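Long-range contact in botulinum neurotoxin type G (Clostridium botulinum, PDB 3MPP), which targets nerve cells through its receptor-binding domain and delivers its light chain, a zinc protease, into the host cytosol: residues D151-G162 / E207-Y217. The protein carries 4 engineered substitutions. Sequence-based numbering, arbitrary orientation.
Engineered in segment 207-217: E214 (natural residue Ser), E215 (natural residue Ser), R216 (natural residue Leu).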
loop_
_atom_site.group_PDB
_atom_site.type_symbol
_atom_site.label_atom_id
_atom_site.label_comp_id
_atom_site.label_asym_id
_atom_site.label_seq_id
_atom_site.Cartn_x
_atom_site.Cartn_y
_atom_site.Cartn_z
ATOM N N ASP A 151 -24.962 1.546 -13.452
ATOM C CA ASP A 151 -25.969 0.866 -14.260
ATOM C C ASP A 151 -27.083 1.815 -14.691
ATOM O O ASP A 151 -26.979 3.025 -14.507
ATOM C CB ASP A 151 -26.534 -0.352 -13.520
ATOM C CG ASP A 151 -27.272 0.023 -12.249
ATOM O OD1 ASP A 151 -28.245 0.798 -12.333
ATOM O OD2 ASP A 151 -26.890 -0.471 -11.167
ATOM N N ARG A 152 -28.148 1.254 -15.259
ATOM C CA ARG A 152 -29.227 2.048 -15.842
ATOM C C ARG A 152 -30.453 2.144 -14.936
ATOM O O ARG A 152 -31.449 2.771 -15.297
ATOM C CB ARG A 152 -29.634 1.464 -17.197
ATOM C CG ARG A 152 -30.243 0.073 -17.110
ATOM C CD ARG A 152 -30.513 -0.508 -18.488
ATOM N NE ARG A 152 -29.279 -0.783 -19.217
ATOM C CZ ARG A 152 -28.628 -1.940 -19.170
ATOM N NH1 ARG A 152 -29.093 -2.935 -18.428
ATOM N NH2 ARG A 152 -27.513 -2.104 -19.868
ATOM N N LEU A 153 -30.378 1.525 -13.761
ATOM C CA LEU A 153 -31.491 1.532 -12.809
ATOM C C LEU A 153 -31.908 2.929 -12.316
ATOM O O LEU A 153 -33.102 3.198 -12.183
ATOM C CB LEU A 153 -31.204 0.601 -11.622
ATOM C CG LEU A 153 -32.374 0.210 -10.711
ATOM C CD1 LEU A 153 -32.092 -1.114 -10.019
ATOM C CD2 LEU A 153 -32.660 1.291 -9.679
ATOM N N GLY A 154 -30.950 3.815 -12.044
ATOM C CA GLY A 154 -29.536 3.543 -12.217
ATOM C C GLY A 154 -28.724 3.752 -10.956
ATOM O O GLY A 154 -28.829 4.784 -10.293
ATOM N N ASN A 155 -27.905 2.762 -10.627
ATOM C CA ASN A 155 -27.046 2.841 -9.456
ATOM C C ASN A 155 -25.582 3.064 -9.811
ATOM O O ASN A 155 -25.071 2.523 -10.793
ATOM C CB ASN A 155 -27.190 1.587 -8.593
ATOM C CG ASN A 155 -28.427 1.619 -7.724
ATOM O OD1 ASN A 155 -29.199 2.576 -7.760
ATOM N ND2 ASN A 155 -28.619 0.575 -6.930
ATOM N N ALA A 156 -24.921 3.884 -9.008
ATOM C CA ALA A 156 -23.478 4.018 -9.076
ATOM C C ALA A 156 -22.908 3.409 -7.808
ATOM O O ALA A 156 -23.420 3.660 -6.720
ATOM C CB ALA A 156 -23.084 5.482 -9.192
ATOM N N ASN A 157 -21.862 2.596 -7.953
ATOM C CA ASN A 157 -21.227 1.940 -6.812
ATOM C C ASN A 157 -19.733 2.212 -6.766
ATOM O O ASN A 157 -19.068 2.222 -7.803
ATOM C CB ASN A 157 -21.439 0.426 -6.872
ATOM C CG ASN A 157 -22.897 0.040 -7.061
ATOM O OD1 ASN A 157 -23.527 0.407 -8.051
ATOM N ND2 ASN A 157 -23.429 -0.720 -6.119
ATOM N N ILE A 158 -19.206 2.420 -5.562
ATOM C CA ILE A 158 -17.768 2.523 -5.370
ATOM C C ILE A 158 -17.295 1.368 -4.512
ATOM O O ILE A 158 -17.767 1.174 -3.392
ATOM C CB ILE A 158 -17.353 3.833 -4.678
ATOM C CG1 ILE A 158 -17.682 5.039 -5.548
ATOM C CG2 ILE A 158 -15.856 3.820 -4.370
ATOM C CD1 ILE A 158 -17.063 6.314 -5.037
ATOM N N TYR A 159 -16.365 0.598 -5.058
ATOM C CA TYR A 159 -15.720 -0.467 -4.320
ATOM C C TYR A 159 -14.314 -0.016 -3.966
ATOM O O TYR A 159 -13.635 0.571 -4.792
ATOM C CB TYR A 159 -15.629 -1.711 -5.190
ATOM C CG TYR A 159 -16.964 -2.296 -5.558
ATOM C CD1 TYR A 159 -17.461 -3.404 -4.889
ATOM C CD2 TYR A 159 -17.727 -1.744 -6.577
ATOM C CE1 TYR A 159 -18.688 -3.952 -5.226
ATOM C CE2 TYR A 159 -18.954 -2.281 -6.924
ATOM C CZ TYR A 159 -19.429 -3.381 -6.245
ATOM O OH TYR A 159 -20.646 -3.920 -6.583
ATOM N N ILE A 160 -13.875 -0.311 -2.747
ATOM C CA ILE A 160 -12.509 -0.017 -2.344
ATOM C C ILE A 160 -11.835 -1.297 -1.876
ATOM O O ILE A 160 -12.344 -1.991 -0.981
ATOM C CB ILE A 160 -12.463 1.026 -1.216
ATOM C CG1 ILE A 160 -13.050 2.357 -1.701
ATOM C CG2 ILE A 160 -11.022 1.205 -0.710
ATOM C CD1 ILE A 160 -12.166 3.098 -2.696
ATOM N N ASN A 161 -10.694 -1.611 -2.483
ATOM C CA ASN A 161 -9.988 -2.850 -2.167
ATOM C C ASN A 161 -10.936 -4.049 -2.232
ATOM O O ASN A 161 -10.968 -4.901 -1.335
ATOM C CB ASN A 161 -9.285 -2.746 -0.813
ATOM C CG ASN A 161 -7.979 -1.941 -0.891
ATOM O OD1 ASN A 161 -7.425 -1.725 -1.973
ATOM N ND2 ASN A 161 -7.493 -1.492 0.257
ATOM N N GLY A 162 -11.714 -4.096 -3.306
ATOM C CA GLY A 162 -12.582 -5.231 -3.574
ATOM C C GLY A 162 -13.907 -5.248 -2.832
ATOM O O GLY A 162 -14.741 -6.117 -3.079
ATOM N N GLU A 207 -21.294 -3.383 -16.169
ATOM C CA GLU A 207 -21.262 -3.231 -14.722
ATOM C C GLU A 207 -20.805 -4.535 -14.079
ATOM O O GLU A 207 -21.541 -5.525 -14.078
ATOM C CB GLU A 207 -22.642 -2.842 -14.184
ATOM C CG GLU A 207 -22.730 -2.832 -12.661
ATOM C CD GLU A 207 -24.158 -2.875 -12.146
ATOM O OE1 GLU A 207 -25.082 -3.020 -12.970
ATOM O OE2 GLU A 207 -24.359 -2.771 -10.918
ATOM N N LEU A 208 -19.586 -4.539 -13.545
ATOM C CA LEU A 208 -19.080 -5.702 -12.829
ATOM C C LEU A 208 -19.837 -5.849 -11.516
ATOM O O LEU A 208 -20.090 -4.858 -10.828
ATOM C CB LEU A 208 -17.577 -5.565 -12.548
ATOM C CG LEU A 208 -16.618 -5.521 -13.743
ATOM C CD1 LEU A 208 -15.180 -5.348 -13.274
ATOM C CD2 LEU A 208 -16.760 -6.772 -14.598
ATOM N N ASN A 209 -20.207 -7.080 -11.175
ATOM C CA ASN A 209 -20.891 -7.342 -9.914
ATOM C C ASN A 209 -19.916 -7.535 -8.752
ATOM O O ASN A 209 -18.718 -7.724 -8.962
ATOM C CB ASN A 209 -21.836 -8.547 -10.039
ATOM C CG ASN A 209 -21.121 -9.818 -10.488
ATOM O OD1 ASN A 209 -20.003 -10.109 -10.054
ATOM N ND2 ASN A 209 -21.781 -10.594 -11.347
ATOM N N ALA A 210 -20.441 -7.485 -7.530
ATOM C CA ALA A 210 -19.627 -7.583 -6.320
ATOM C C ALA A 210 -18.675 -8.781 -6.311
ATOM O O ALA A 210 -17.573 -8.693 -5.787
ATOM C CB ALA A 210 -20.516 -7.596 -5.081
ATOM N N THR A 211 -19.096 -9.901 -6.887
ATOM C CA THR A 211 -18.238 -11.086 -6.931
ATOM C C THR A 211 -17.086 -10.880 -7.905
ATOM O O THR A 211 -15.941 -11.233 -7.617
ATOM C CB THR A 211 -19.014 -12.350 -7.345
ATOM O OG1 THR A 211 -20.024 -12.633 -6.372
ATOM C CG2 THR A 211 -18.063 -13.533 -7.447
ATOM N N GLU A 212 -17.401 -10.293 -9.054
ATOM C CA GLU A 212 -16.417 -10.009 -10.091
ATOM C C GLU A 212 -15.363 -9.011 -9.593
ATOM O O GLU A 212 -14.186 -9.094 -9.949
ATOM C CB GLU A 212 -17.130 -9.438 -11.317
ATOM C CG GLU A 212 -16.761 -10.089 -12.641
ATOM C CD GLU A 212 -17.887 -10.002 -13.663
ATOM O OE1 GLU A 212 -18.763 -9.117 -13.521
ATOM O OE2 GLU A 212 -17.899 -10.826 -14.604
ATOM N N VAL A 213 -15.796 -8.060 -8.774
ATOM C CA VAL A 213 -14.895 -7.028 -8.285
ATOM C C VAL A 213 -13.887 -7.612 -7.297
ATOM O O VAL A 213 -12.685 -7.348 -7.396
ATOM C CB VAL A 213 -15.664 -5.859 -7.645
ATOM C CG1 VAL A 213 -14.692 -4.878 -6.988
ATOM C CG2 VAL A 213 -16.524 -5.149 -8.697
ATOM N N GLU A 214 -14.381 -8.415 -6.357
ATOM C CA GLU A 214 -13.526 -9.052 -5.363
ATOM C C GLU A 214 -12.473 -9.942 -6.013
ATOM O O GLU A 214 -11.313 -9.965 -5.593
ATOM C CB GLU A 214 -14.365 -9.878 -4.385
ATOM C CG GLU A 214 -13.546 -10.853 -3.541
ATOM C CD GLU A 214 -12.507 -10.149 -2.696
ATOM O OE1 GLU A 214 -12.672 -8.936 -2.443
ATOM O OE2 GLU A 214 -11.528 -10.803 -2.286
ATOM N N GLU A 215 -12.880 -10.680 -7.039
ATOM C CA GLU A 215 -11.958 -11.595 -7.692
ATOM C C GLU A 215 -10.873 -10.834 -8.443
ATOM O O GLU A 215 -9.701 -11.189 -8.374
ATOM C CB GLU A 215 -12.706 -12.564 -8.614
ATOM C CG GLU A 215 -13.735 -13.425 -7.881
ATOM C CD GLU A 215 -13.171 -14.080 -6.625
ATOM O OE1 GLU A 215 -12.033 -14.600 -6.676
ATOM O OE2 GLU A 215 -13.869 -14.079 -5.587
ATOM N N ARG A 216 -11.262 -9.777 -9.147
ATOM C CA ARG A 216 -10.288 -8.966 -9.871
ATOM C C ARG A 216 -9.298 -8.323 -8.903
ATOM O O ARG A 216 -8.146 -8.067 -9.250
ATOM C CB ARG A 216 -10.990 -7.901 -10.710
ATOM C CG ARG A 216 -10.175 -7.420 -11.895
ATOM C CD ARG A 216 -11.072 -6.819 -12.962
ATOM N NE ARG A 216 -12.159 -7.727 -13.333
ATOM C CZ ARG A 216 -12.043 -8.718 -14.214
ATOM N NH1 ARG A 216 -10.884 -8.941 -14.821
ATOM N NH2 ARG A 216 -13.085 -9.490 -14.488
ATOM N N TYR A 217 -9.758 -8.072 -7.684
ATOM C CA TYR A 217 -8.903 -7.516 -6.647
ATOM C C TYR A 217 -7.844 -8.533 -6.232
ATOM O O TYR A 217 -6.651 -8.224 -6.192
ATOM C CB TYR A 217 -9.743 -7.105 -5.440
ATOM C CG TYR A 217 -8.930 -6.661 -4.244
ATOM C CD1 TYR A 217 -8.239 -5.461 -4.258
ATOM C CD2 TYR A 217 -8.865 -7.440 -3.098
ATOM C CE1 TYR A 217 -7.496 -5.051 -3.158
ATOM C CE2 TYR A 217 -8.130 -7.035 -1.998
ATOM C CZ TYR A 217 -7.455 -5.838 -2.035
ATOM O OH TYR A 217 -6.722 -5.435 -0.942
HETATM O O HOH W 1 -21.593 -3.380 -8.983
HETATM O O HOH W 2 -11.540 -7.570 -0.691
HETATM O O HOH W 3 -17.224 -6.902 -3.876
#
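E207 meets D151 where a helix runs alongside strand 156-160 on the outer face of a concanavalin-like beta sandwich, the N-terminal half of the receptor-binding domain, and the contact is a worked example of sheet and helix joined by apolar packing and water rather than by direct hydrogen bonds. The extended E207 side chain runs beside D151, pointing the same way, and OE1 rests 3.1 Å from D151 CB. The carboxylates come within 3.4 Å, D151 OD2 to E207 OE2, two acceptors with no bond between them, a closeness that would probably raise the proton affinity of one of them. D151 OD1 accepts from L153 N, an Asx turn, and also from N155 N. L208 contributes its carbonyl: one water donates to L208 O and hydrogen-bonds Y159 OH, 2.6 Å away, tying the phenol to the approach of the helix. At N209 and E212 a capping box starts that helix, OD1 of N209 receiving E212 N at 2.8 Å. A210 follows, its CB 4.1 Å from Y159 CE1, while its carbonyl shares a second water with G162 O. V213 is the hydrophobic centre. Its CG1, anti to the backbone N (chi1 173°), leans on Y159 CG at 3.7 Å, and CG2 sits almost squarely over the ring, 4.0 Å from the centroid, as a CH-pi contact. Last comes Y217, whose ring lies against the turn between strands 156-160 and 163-168. The N161 amide, inclined 39° to that ring, has its OD1 held by S145 N, and the peptide after it spans the ring face, with N161 O 3.5 Å above the plane over its centre and G162 N nearer the rim.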